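Local atomic coordinates of EvdO2 (Micromonospora carbonacea, PDB entry 4XAC), a protein that probably acts as an iron- and 2-oxoglutarate-dependent oxygenase in the biosynthesis of the antibiotic everninomicin. Residues T126-D131 with P214-P219; G158-L163 with V207-R212. All coordinates share one frame; numbering follows the deposited sequence.

Contact 1 (T126-D131 with P214-P219); sequences TPWHQD and PHYAGP. With NI (nickel (II) ion), chain B; AKG (2-oxoglutaric acid), chain D.
His129 and His215 both turn CG into the crowded position between the backbone N and the carbonyl carbon (chi1 71° and 54°), which swings the two imidazoles from paired strand positions onto one nickel ion. His129 NE2 and His215 NE2 each lie 2.1 Å from the nickel, and the side chains cross obliquely, with their ring planes 65° apart. Asp131, with CG beside its own backbone N, brings OD1 to 2.0 Å from the nickel; its other oxygen, OD2, is hydrogen-bonded to His209 NE2. Neutral histidine nitrogens and a carboxylate suit a divalent ion. A second shell fixes the rings: His129 ND1, in its ring plane, donates to Pro127 O at 3.0 Å, and His215 ND1 bonds Thr213 O. Oxygens O2 and O5 of 2-oxoglutarate chelate the same metal, while Thr126 OG1 donates to the far carboxylate oxygen O4 at 2.7 Å, a job for a short hydroxyl. Antiparallel backbone bonds join Thr126 to Ala217 and His129 to His215, the latter with His129 N 3.0 Å from His215 O; a beta bulge between the two pairs shifts the register by one. Away from the metal, Trp128 and Tyr216 pack on each other: Tyr216 CB sits over the face of the tryptophan five-membered ring, 3.6 Å from its centroid, a CH-pi contact beside an offset stack of the two rings. The His-X-Asp...His set is the facial triad of the 2-oxoglutarate oxygenases, held within a cupin-type double-stranded beta-helix, where nickel probably replaces the native iron(II).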
loop_
_atom_site.group_PDB
_atom_site.type_symbol
_atom_site.label_atom_id
_atom_site.label_comp_id
_atom_site.label_asym_id
_atom_site.label_seq_id
_atom_site.Cartn_x
_atom_site.Cartn_y
_atom_site.Cartn_z
ATOM N N THR A 126 -2.510 10.189 3.803
ATOM C CA THR A 126 -2.647 9.721 2.444
ATOM C C THR A 126 -4.131 9.837 2.151
ATOM O O THR A 126 -4.929 9.089 2.712
ATOM C CB THR A 126 -2.182 8.254 2.257
ATOM O OG1 THR A 126 -0.827 8.117 2.708
ATOM C CG2 THR A 126 -2.275 7.862 0.796
ATOM N N PRO A 127 -4.508 10.804 1.316
ATOM C CA PRO A 127 -5.924 11.120 1.101
ATOM C C PRO A 127 -6.690 9.955 0.496
ATOM O O PRO A 127 -6.075 9.102 -0.134
ATOM C CB PRO A 127 -5.874 12.304 0.123
ATOM C CG PRO A 127 -4.515 12.923 0.348
ATOM C CD PRO A 127 -3.612 11.757 0.635
ATOM N N TRP A 128 -8.003 9.922 0.697
ATOM C CA TRP A 128 -8.852 8.891 0.090
ATOM C C TRP A 128 -8.539 8.742 -1.392
ATOM O O TRP A 128 -8.422 9.729 -2.098
ATOM C CB TRP A 128 -10.328 9.246 0.267
ATOM C CG TRP A 128 -10.816 8.988 1.627
ATOM C CD1 TRP A 128 -11.046 9.905 2.625
ATOM C CD2 TRP A 128 -11.145 7.711 2.160
ATOM N NE1 TRP A 128 -11.492 9.258 3.752
ATOM C CE2 TRP A 128 -11.568 7.910 3.491
ATOM C CE3 TRP A 128 -11.114 6.407 1.644
ATOM C CZ2 TRP A 128 -11.957 6.860 4.313
ATOM C CZ3 TRP A 128 -11.515 5.357 2.464
ATOM C CH2 TRP A 128 -11.940 5.592 3.780
ATOM N N HIS A 129 -8.380 7.498 -1.836
ATOM C CA HIS A 129 -8.124 7.191 -3.233
ATOM C C HIS A 129 -8.423 5.715 -3.490
ATOM O O HIS A 129 -8.548 4.915 -2.557
ATOM C CB HIS A 129 -6.656 7.517 -3.607
ATOM C CG HIS A 129 -5.663 6.569 -2.994
ATOM N ND1 HIS A 129 -5.280 6.647 -1.669
ATOM C CD2 HIS A 129 -5.015 5.494 -3.510
ATOM C CE1 HIS A 129 -4.431 5.667 -1.401
ATOM N NE2 HIS A 129 -4.253 4.948 -2.499
ATOM N N GLN A 130 -8.557 5.371 -4.769
ATOM C CA GLN A 130 -8.562 3.990 -5.210
ATOM C C GLN A 130 -7.319 3.764 -6.054
ATOM O O GLN A 130 -6.955 4.604 -6.874
ATOM C CB GLN A 130 -9.826 3.670 -6.017
ATOM C CG GLN A 130 -11.086 3.676 -5.197
ATOM C CD GLN A 130 -12.283 3.935 -6.075
ATOM O OE1 GLN A 130 -12.405 5.013 -6.663
ATOM N NE2 GLN A 130 -13.141 2.931 -6.223
ATOM N N ASP A 131 -6.644 2.643 -5.844
ATOM C CA ASP A 131 -5.395 2.417 -6.544
ATOM C C ASP A 131 -5.635 2.341 -8.059
ATOM O O ASP A 131 -4.785 2.731 -8.861
ATOM C CB ASP A 131 -4.726 1.136 -6.013
ATOM C CG ASP A 131 -4.276 1.282 -4.560
ATOM O OD1 ASP A 131 -4.082 2.431 -4.111
ATOM O OD2 ASP A 131 -4.126 0.260 -3.859
ATOM N N PRO A 214 -11.705 1.883 -1.907
ATOM C CA PRO A 214 -11.170 3.177 -1.458
ATOM C C PRO A 214 -10.454 3.036 -0.122
ATOM O O PRO A 214 -10.904 2.288 0.756
ATOM C CB PRO A 214 -12.416 4.078 -1.330
ATOM C CG PRO A 214 -13.457 3.424 -2.193
ATOM C CD PRO A 214 -13.166 1.920 -2.108
ATOM N N HIS A 215 -9.324 3.719 0.002
ATOM C CA HIS A 215 -8.596 3.730 1.263
ATOM C C HIS A 215 -7.883 5.052 1.522
ATOM O O HIS A 215 -7.665 5.872 0.614
ATOM C CB HIS A 215 -7.597 2.557 1.330
ATOM C CG HIS A 215 -6.658 2.480 0.165
ATOM N ND1 HIS A 215 -7.038 2.002 -1.071
ATOM C CD2 HIS A 215 -5.346 2.793 0.059
ATOM C CE1 HIS A 215 -6.002 2.040 -1.891
ATOM N NE2 HIS A 215 -4.963 2.515 -1.231
ATOM N N TYR A 216 -7.523 5.227 2.790
ATOM C CA TYR A 216 -7.002 6.472 3.338
ATOM C C TYR A 216 -6.020 6.105 4.439
ATOM O O TYR A 216 -6.209 5.074 5.106
ATOM C CB TYR A 216 -8.160 7.317 3.888
ATOM C CG TYR A 216 -7.776 8.389 4.877
ATOM C CD1 TYR A 216 -7.688 8.112 6.245
ATOM C CD2 TYR A 216 -7.553 9.687 4.460
ATOM C CE1 TYR A 216 -7.359 9.095 7.157
ATOM C CE2 TYR A 216 -7.214 10.681 5.370
ATOM C CZ TYR A 216 -7.124 10.370 6.716
ATOM O OH TYR A 216 -6.794 11.339 7.631
ATOM N N ALA A 217 -4.980 6.916 4.636
ATOM C CA ALA A 217 -4.110 6.729 5.793
ATOM C C ALA A 217 -3.949 8.045 6.536
ATOM O O ALA A 217 -3.668 9.078 5.929
ATOM C CB ALA A 217 -2.742 6.173 5.375
ATOM N N GLY A 218 -4.133 8.010 7.852
ATOM C CA GLY A 218 -3.979 9.207 8.649
ATOM C C GLY A 218 -2.529 9.634 8.777
ATOM O O GLY A 218 -1.624 8.918 8.345
ATOM N N PRO A 219 -2.302 10.805 9.375
ATOM C CA PRO A 219 -0.945 11.294 9.653
ATOM C C PRO A 219 -0.231 10.394 10.658
ATOM O O PRO A 219 -0.883 9.635 11.371
ATOM C CB PRO A 219 -1.184 12.694 10.247
ATOM C CG PRO A 219 -2.575 12.623 10.812
ATOM C CD PRO A 219 -3.339 11.740 9.848
HETATM NI NI NI B . -3.298 3.102 -2.342
HETATM C C1 AKG D . -1.617 1.516 -0.852
HETATM O O1 AKG D . -0.915 0.582 -0.372
HETATM O O2 AKG D . -2.278 1.367 -1.909
HETATM C C2 AKG D . -1.643 2.844 -0.175
HETATM O O5 AKG D . -2.243 3.782 -0.694
HETATM C C3 AKG D . -0.908 3.022 1.109
HETATM C C4 AKG D . -0.957 4.363 1.769
HETATM C C5 AKG D . -0.077 4.582 2.960
HETATM O O3 AKG D . 0.669 3.655 3.372
HETATM O O4 AKG D . -0.078 5.691 3.561
#

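Contact 2 (G158-L163 with V207-R212). With AKG (2-oxoglutaric acid), chain D.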
loop_
_atom_site.group_PDB
_atom_site.type_symbol
_atom_site.label_atom_id
_atom_site.label_comp_id
_atom_site.label_asym_id
_atom_site.label_seq_id
_atom_site.Cartn_x
_atom_site.Cartn_y
_atom_site.Cartn_z
ATOM N N GLY A 158 -0.814 6.095 11.495
ATOM C CA GLY A 158 -1.063 6.049 10.065
ATOM C C GLY A 158 -1.481 4.715 9.457
ATOM O O GLY A 158 -1.096 4.405 8.338
ATOM N N CYS A 159 -2.275 3.927 10.177
ATOM C CA CYS A 159 -2.792 2.688 9.619
ATOM C C CYS A 159 -3.792 3.017 8.509
ATOM O O CYS A 159 -4.214 4.168 8.369
ATOM C CB CYS A 159 -3.457 1.828 10.700
ATOM S SG CYS A 159 -5.029 2.480 11.269
ATOM N N LEU A 160 -4.163 2.010 7.723
ATOM C CA LEU A 160 -5.107 2.210 6.633
ATOM C C LEU A 160 -6.555 2.184 7.124
ATOM O O LEU A 160 -6.885 1.496 8.094
ATOM C CB LEU A 160 -4.906 1.142 5.538
ATOM C CG LEU A 160 -3.514 1.180 4.874
ATOM C CD1 LEU A 160 -3.466 0.375 3.572
ATOM C CD2 LEU A 160 -3.075 2.616 4.621
ATOM N N HIS A 161 -7.390 2.972 6.450
ATOM C CA HIS A 161 -8.844 2.963 6.594
ATOM C C HIS A 161 -9.440 2.586 5.251
ATOM O O HIS A 161 -8.899 2.978 4.218
ATOM C CB HIS A 161 -9.388 4.335 7.024
ATOM C CG HIS A 161 -8.758 4.890 8.262
ATOM N ND1 HIS A 161 -9.502 5.340 9.330
ATOM C CD2 HIS A 161 -7.462 5.104 8.591
ATOM C CE1 HIS A 161 -8.693 5.795 10.271
ATOM N NE2 HIS A 161 -7.447 5.666 9.849
ATOM N N TYR A 162 -10.547 1.842 5.260
ATOM C CA TYR A 162 -11.214 1.411 4.019
ATOM C C TYR A 162 -12.679 1.797 3.971
ATOM O O TYR A 162 -13.311 1.978 5.008
ATOM C CB TYR A 162 -11.136 -0.115 3.871
ATOM C CG TYR A 162 -9.749 -0.626 3.697
ATOM C CD1 TYR A 162 -9.099 -1.312 4.720
ATOM C CD2 TYR A 162 -9.086 -0.439 2.506
ATOM C CE1 TYR A 162 -7.819 -1.799 4.549
ATOM C CE2 TYR A 162 -7.815 -0.907 2.326
ATOM C CZ TYR A 162 -7.180 -1.589 3.342
ATOM O OH TYR A 162 -5.909 -2.071 3.116
ATOM N N LEU A 163 -13.207 1.907 2.753
ATOM C CA LEU A 163 -14.646 2.014 2.539
ATOM C C LEU A 163 -15.149 0.630 2.164
ATOM O O LEU A 163 -14.961 0.195 1.019
ATOM C CB LEU A 163 -14.983 3.024 1.435
ATOM C CG LEU A 163 -16.497 3.246 1.266
ATOM C CD1 LEU A 163 -17.039 4.100 2.397
ATOM C CD2 LEU A 163 -16.828 3.863 -0.084
ATOM N N VAL A 207 -2.598 -5.688 5.741
ATOM C CA VAL A 207 -3.926 -5.573 5.170
ATOM C C VAL A 207 -3.797 -5.826 3.669
ATOM O O VAL A 207 -2.749 -5.550 3.058
ATOM C CB VAL A 207 -4.581 -4.200 5.468
ATOM C CG1 VAL A 207 -5.029 -4.126 6.923
ATOM C CG2 VAL A 207 -3.617 -3.059 5.151
ATOM N N VAL A 208 -4.859 -6.378 3.098
ATOM C CA VAL A 208 -4.927 -6.725 1.683
ATOM C C VAL A 208 -6.108 -5.976 1.097
ATOM O O VAL A 208 -7.201 -6.066 1.642
ATOM C CB VAL A 208 -5.147 -8.248 1.473
ATOM C CG1 VAL A 208 -5.085 -8.614 -0.038
ATOM C CG2 VAL A 208 -4.142 -9.061 2.281
ATOM N N HIS A 209 -5.927 -5.249 0.000
ATOM C CA HIS A 209 -7.101 -4.620 -0.609
ATOM C C HIS A 209 -7.109 -4.676 -2.129
ATOM O O HIS A 209 -6.065 -4.594 -2.787
ATOM C CB HIS A 209 -7.265 -3.143 -0.153
ATOM C CG HIS A 209 -6.095 -2.254 -0.441
ATOM N ND1 HIS A 209 -5.109 -1.997 0.492
ATOM C CD2 HIS A 209 -5.777 -1.513 -1.536
ATOM C CE1 HIS A 209 -4.216 -1.174 -0.025
ATOM N NE2 HIS A 209 -4.599 -0.859 -1.252
ATOM N N ASP A 210 -8.324 -4.822 -2.658
ATOM C CA ASP A 210 -8.583 -4.801 -4.090
ATOM C C ASP A 210 -8.166 -3.471 -4.717
ATOM O O ASP A 210 -8.176 -2.440 -4.052
ATOM C CB ASP A 210 -10.068 -5.059 -4.343
ATOM C CG ASP A 210 -10.396 -5.213 -5.827
ATOM O OD1 ASP A 210 -10.777 -4.216 -6.469
ATOM O OD2 ASP A 210 -10.252 -6.332 -6.348
ATOM N N PHE A 211 -7.803 -3.502 -5.999
ATOM C CA PHE A 211 -7.466 -2.291 -6.746
ATOM C C PHE A 211 -8.562 -1.228 -6.681
ATOM O O PHE A 211 -8.284 -0.060 -6.891
ATOM C CB PHE A 211 -7.217 -2.615 -8.226
ATOM C CG PHE A 211 -5.851 -3.149 -8.530
ATOM C CD1 PHE A 211 -4.880 -3.238 -7.556
ATOM C CD2 PHE A 211 -5.550 -3.576 -9.817
ATOM C CE1 PHE A 211 -3.619 -3.729 -7.863
ATOM C CE2 PHE A 211 -4.292 -4.061 -10.133
ATOM C CZ PHE A 211 -3.325 -4.138 -9.154
ATOM N N ARG A 212 -9.810 -1.625 -6.429
ATOM C CA ARG A 212 -10.903 -0.648 -6.459
ATOM C C ARG A 212 -11.446 -0.244 -5.078
ATOM O O ARG A 212 -12.335 0.594 -4.993
ATOM C CB ARG A 212 -12.059 -1.179 -7.330
ATOM C CG ARG A 212 -12.626 -0.143 -8.302
ATOM C CD ARG A 212 -13.598 -0.748 -9.320
ATOM N NE ARG A 212 -12.983 -0.993 -10.627
ATOM C CZ ARG A 212 -13.625 -1.509 -11.672
ATOM N NH1 ARG A 212 -14.907 -1.853 -11.565
ATOM N NH2 ARG A 212 -12.986 -1.695 -12.824
HETATM C C1 AKG D . -1.617 1.516 -0.852
HETATM O O1 AKG D . -0.915 0.582 -0.372
HETATM O O2 AKG D . -2.278 1.367 -1.909
HETATM C C2 AKG D . -1.643 2.844 -0.175
HETATM O O5 AKG D . -2.243 3.782 -0.694
HETATM C C3 AKG D . -0.908 3.022 1.109
HETATM C C4 AKG D . -0.957 4.363 1.769
HETATM C C5 AKG D . -0.077 4.582 2.960
HETATM O O3 AKG D . 0.669 3.655 3.372
HETATM O O4 AKG D . -0.078 5.691 3.561
#
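His209 meets Tyr162 from its first side-chain carbon onward: His209 CB lies 3.4 Å from Tyr162 CE2, obliquely to the phenol ring. With chi1 at 58°, CG falls between the backbone N and the carbonyl carbon, and this carbon too rests near CE2. At ND1 the contact becomes polar. Tyr162 OH reaches it at 2.7 Å, close to the imidazole plane, and ND1 in turn lies in the plane of the phenol at its edge; either partner could supply the proton. CE1 then meets the methyl CD1 of Leu160 at 4.0 Å, a side chain crossing at about a right angle. At the tip, the nearer partner of NE2 is Asp131 OD2; O2 of 2-oxoglutarate is a second acceptor for the same N-H, its bond to NE2 long at 3.3 Å and bent to 141° at the hydrogen. Histidine suits this place because its two ring nitrogens, one on each side of CE1, let the ring meet a buried tyrosine hydroxyl at one and acidic oxygens at the other.

Apolar groups fill in around this ring. Val207 CG2 lies 3.2 Å from Tyr162 OH and 3.8 Å from Leu160 CD1, while the other leucine methyl, CD2, comes 4.0 Å from C5 of the cosubstrate. Valine and leucine thus set methyl groups against the hydroxyl and the cosubstrate chain, where branched apolar side chains fit a buried site. After His209 the strand ends in an Asx turn, Asp210 OD1 accepting from Arg212 N.

The axes of 160-162 and 207-210 come within 9.6 Å, their directions 41° apart, and the strands belong to different sheets. Strand 160-162 runs between strands 197-199 and 215-217, strand 206-210 between 23-26 and 139-149; Phe23 stacks on Tyr162, and Trp147 of strand 139-149 packs against Leu160 and Val207.

Overall arrangement
Contacts 1 and 2 lie with their centres about 8 Å apart in the core of one PhyH-family chain, and both touch the same 2-oxoglutarate. Along the sequence the order is 126-131, 158-163, 207-212 and 214-219, so contact 2 falls wholly between the two halves of contact 1. Strands 160-162 and 215-217 are neighbours in the small sheet, joined where Tyr216 O meets His161 N, and strand 206-210 of the larger sheet is followed, after the loop 211-214, by 215-217. Gln130 NE2 also bonds Arg212 O. Contact 1 supplies metal ligands and a bond to the far carboxylate; contact 2 adds His209 from the larger sheet and Leu160 from the small one, all at one site.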